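Local coordinates for flagellar regulatory protein C (Vibrio cholerae, PDB 4QHS) that contains a heptameric AAA+ ATPase domain and probably uses ATP to activate sigma-54-dependent transcription of flagellar genes, at residues 200-205 with 239-244. Numbering follows the deposited sequence.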
loop_
_atom_site.group_PDB
_atom_site.type_symbol
_atom_site.label_atom_id
_atom_site.label_comp_id
_atom_site.label_asym_id
_atom_site.label_seq_id
_atom_site.Cartn_x
_atom_site.Cartn_y
_atom_site.Cartn_z
ATOM N N ASN A 200 -7.638 54.939 -7.492
ATOM C CA ASN A 200 -8.177 55.941 -6.618
ATOM C C ASN A 200 -9.217 55.362 -5.705
ATOM O O ASN A 200 -9.299 55.701 -4.556
ATOM C CB ASN A 200 -8.744 57.095 -7.431
ATOM C CG ASN A 200 -7.692 58.063 -7.871
ATOM O OD1 ASN A 200 -7.082 58.721 -7.070
ATOM N ND2 ASN A 200 -7.489 58.161 -9.148
ATOM N N HIS A 201 -10.026 54.471 -6.227
ATOM C CA HIS A 201 -11.060 53.873 -5.419
ATOM C C HIS A 201 -10.457 53.187 -4.217
ATOM O O HIS A 201 -10.959 53.271 -3.115
ATOM C CB HIS A 201 -11.863 52.879 -6.237
ATOM C CG HIS A 201 -13.150 52.486 -5.597
ATOM N ND1 HIS A 201 -13.256 51.422 -4.737
ATOM C CD2 HIS A 201 -14.383 53.029 -5.676
ATOM C CE1 HIS A 201 -14.499 51.322 -4.316
ATOM N NE2 HIS A 201 -15.205 52.283 -4.877
ATOM N N LEU A 202 -9.358 52.502 -4.457
ATOM C CA LEU A 202 -8.650 51.806 -3.414
ATOM C C LEU A 202 -8.183 52.794 -2.394
ATOM O O LEU A 202 -8.318 52.590 -1.209
ATOM C CB LEU A 202 -7.472 51.079 -3.994
ATOM C CG LEU A 202 -7.881 49.851 -4.755
ATOM C CD1 LEU A 202 -6.761 49.369 -5.575
ATOM C CD2 LEU A 202 -8.279 48.835 -3.778
ATOM N N ILE A 203 -7.644 53.895 -2.865
ATOM C CA ILE A 203 -7.221 54.917 -1.954
ATOM C C ILE A 203 -8.413 55.504 -1.265
ATOM O O ILE A 203 -8.382 55.760 -0.086
ATOM C CB ILE A 203 -6.504 56.009 -2.674
ATOM C CG1 ILE A 203 -5.344 55.431 -3.441
ATOM C CG2 ILE A 203 -5.966 56.966 -1.728
ATOM C CD1 ILE A 203 -4.238 56.346 -3.550
ATOM N N GLU A 204 -9.469 55.730 -2.017
ATOM C CA GLU A 204 -10.655 56.333 -1.467
ATOM C C GLU A 204 -11.314 55.383 -0.492
ATOM O O GLU A 204 -11.669 55.760 0.598
ATOM C CB GLU A 204 -11.601 56.713 -2.598
ATOM C CG GLU A 204 -13.075 56.717 -2.258
ATOM C CD GLU A 204 -13.872 57.644 -3.149
ATOM O OE1 GLU A 204 -15.081 57.821 -2.913
ATOM O OE2 GLU A 204 -13.279 58.194 -4.090
ATOM N N ARG A 205 -11.461 54.137 -0.898
ATOM C CA ARG A 205 -12.095 53.129 -0.076
ATOM C C ARG A 205 -11.429 52.932 1.272
ATOM O O ARG A 205 -12.072 52.601 2.254
ATOM C CB ARG A 205 -12.082 51.819 -0.837
ATOM C CG ARG A 205 -11.407 50.677 -0.145
ATOM C CD ARG A 205 -11.747 49.389 -0.873
ATOM N NE ARG A 205 -11.264 48.205 -0.184
ATOM C CZ ARG A 205 -12.022 47.383 0.532
ATOM N NH1 ARG A 205 -13.319 47.597 0.660
ATOM N NH2 ARG A 205 -11.477 46.333 1.117
ATOM N N ASN A 239 -2.102 45.676 -3.521
ATOM C CA ASN A 239 -0.874 45.697 -2.779
ATOM C C ASN A 239 -0.080 46.970 -2.977
ATOM O O ASN A 239 0.381 47.545 -2.030
ATOM C CB ASN A 239 -0.005 44.506 -3.133
ATOM C CG ASN A 239 -0.238 43.336 -2.243
ATOM O OD1 ASN A 239 -1.171 43.310 -1.479
ATOM N ND2 ASN A 239 0.613 42.355 -2.345
ATOM N N VAL A 240 0.102 47.374 -4.217
ATOM C CA VAL A 240 0.954 48.482 -4.527
ATOM C C VAL A 240 0.368 49.758 -3.948
ATOM O O VAL A 240 1.051 50.559 -3.373
ATOM C CB VAL A 240 1.120 48.585 -6.032
ATOM C CG1 VAL A 240 1.734 49.879 -6.423
ATOM C CG2 VAL A 240 1.923 47.446 -6.547
ATOM N N VAL A 241 -0.927 49.919 -4.086
ATOM C CA VAL A 241 -1.579 51.092 -3.591
ATOM C C VAL A 241 -1.510 51.201 -2.098
ATOM O O VAL A 241 -1.222 52.230 -1.578
ATOM C CB VAL A 241 -3.013 51.133 -4.023
ATOM C CG1 VAL A 241 -3.676 52.309 -3.420
ATOM C CG2 VAL A 241 -3.087 51.225 -5.498
ATOM N N GLN A 242 -1.770 50.114 -1.413
ATOM C CA GLN A 242 -1.680 50.085 0.029
ATOM C C GLN A 242 -0.274 50.365 0.510
ATOM O O GLN A 242 -0.081 51.090 1.441
ATOM C CB GLN A 242 -2.097 48.722 0.540
ATOM C CG GLN A 242 -3.336 48.710 1.328
ATOM C CD GLN A 242 -3.628 47.356 1.923
ATOM O OE1 GLN A 242 -4.378 46.595 1.367
ATOM N NE2 GLN A 242 -3.030 47.056 3.059
ATOM N N ARG A 243 0.695 49.766 -0.144
ATOM C CA ARG A 243 2.072 50.023 0.142
ATOM C C ARG A 243 2.361 51.500 -0.050
ATOM O O ARG A 243 3.016 52.121 0.750
ATOM C CB ARG A 243 2.955 49.186 -0.776
ATOM C CG ARG A 243 4.399 49.256 -0.519
ATOM C CD ARG A 243 5.156 48.519 -1.556
ATOM N NE ARG A 243 4.796 47.122 -1.574
ATOM C CZ ARG A 243 4.317 46.474 -2.618
ATOM N NH1 ARG A 243 4.139 47.074 -3.762
ATOM N NH2 ARG A 243 4.012 45.215 -2.508
ATOM N N ALA A 244 1.859 52.051 -1.132
ATOM C CA ALA A 244 2.088 53.432 -1.429
ATOM C C ALA A 244 1.571 54.336 -0.338
ATOM O O ALA A 244 2.251 55.218 0.074
ATOM C CB ALA A 244 1.480 53.775 -2.716
#
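Segments 200-205 and 239-244, on helices 195-208 and 233-247, come nearest at Ile203 and Val241, whose CA atoms are 7.0 Å apart. Both helices belong to the helical lid of the AAA+ module, which is separate from the five-stranded parallel sheet of the ATPase core. The 33 residues between the two segments contain helix but no strand.

Val241 is the central side chain. Its CB points toward segment 200-205, and its two methyls meet two consecutive residues there. CG1, anti to the backbone N (chi1 176°), touches both Leu202 and Ile203. Val241 CG1 lies 3.5 Å from Ile203 CG1 and 4.0 Å from Leu202 CB. Val241 CG2 meets Leu202 CD1 at 4.1 Å. The CB of Leu202 points toward segment 239-244, while the CB of Ile203 is turned to the flank. The isoleucine gets back to the valine through its longer branch, CG1 and CD1.

No hydrogen bond joins the two segments. The contact is apolar and small, burying 119 Å² in all. Other residues extend it: Leu202 also touches Leu237 and Asp238, and Ile203 touches Leu245 as well as Val214 and Pro215 of the loop that follows helix 195-208. Helix 233-247 also reaches a second subunit of the heptamer, where Asn239 ND2 bonds to the carbonyl O of Tyr176 of that subunit and Arg243 NH2 to that of Asn179 of the same subunit.

At the outer end of the isoleucine, the CD1 methyl of Ile203 rests 4.1 Å from Val241 CG1.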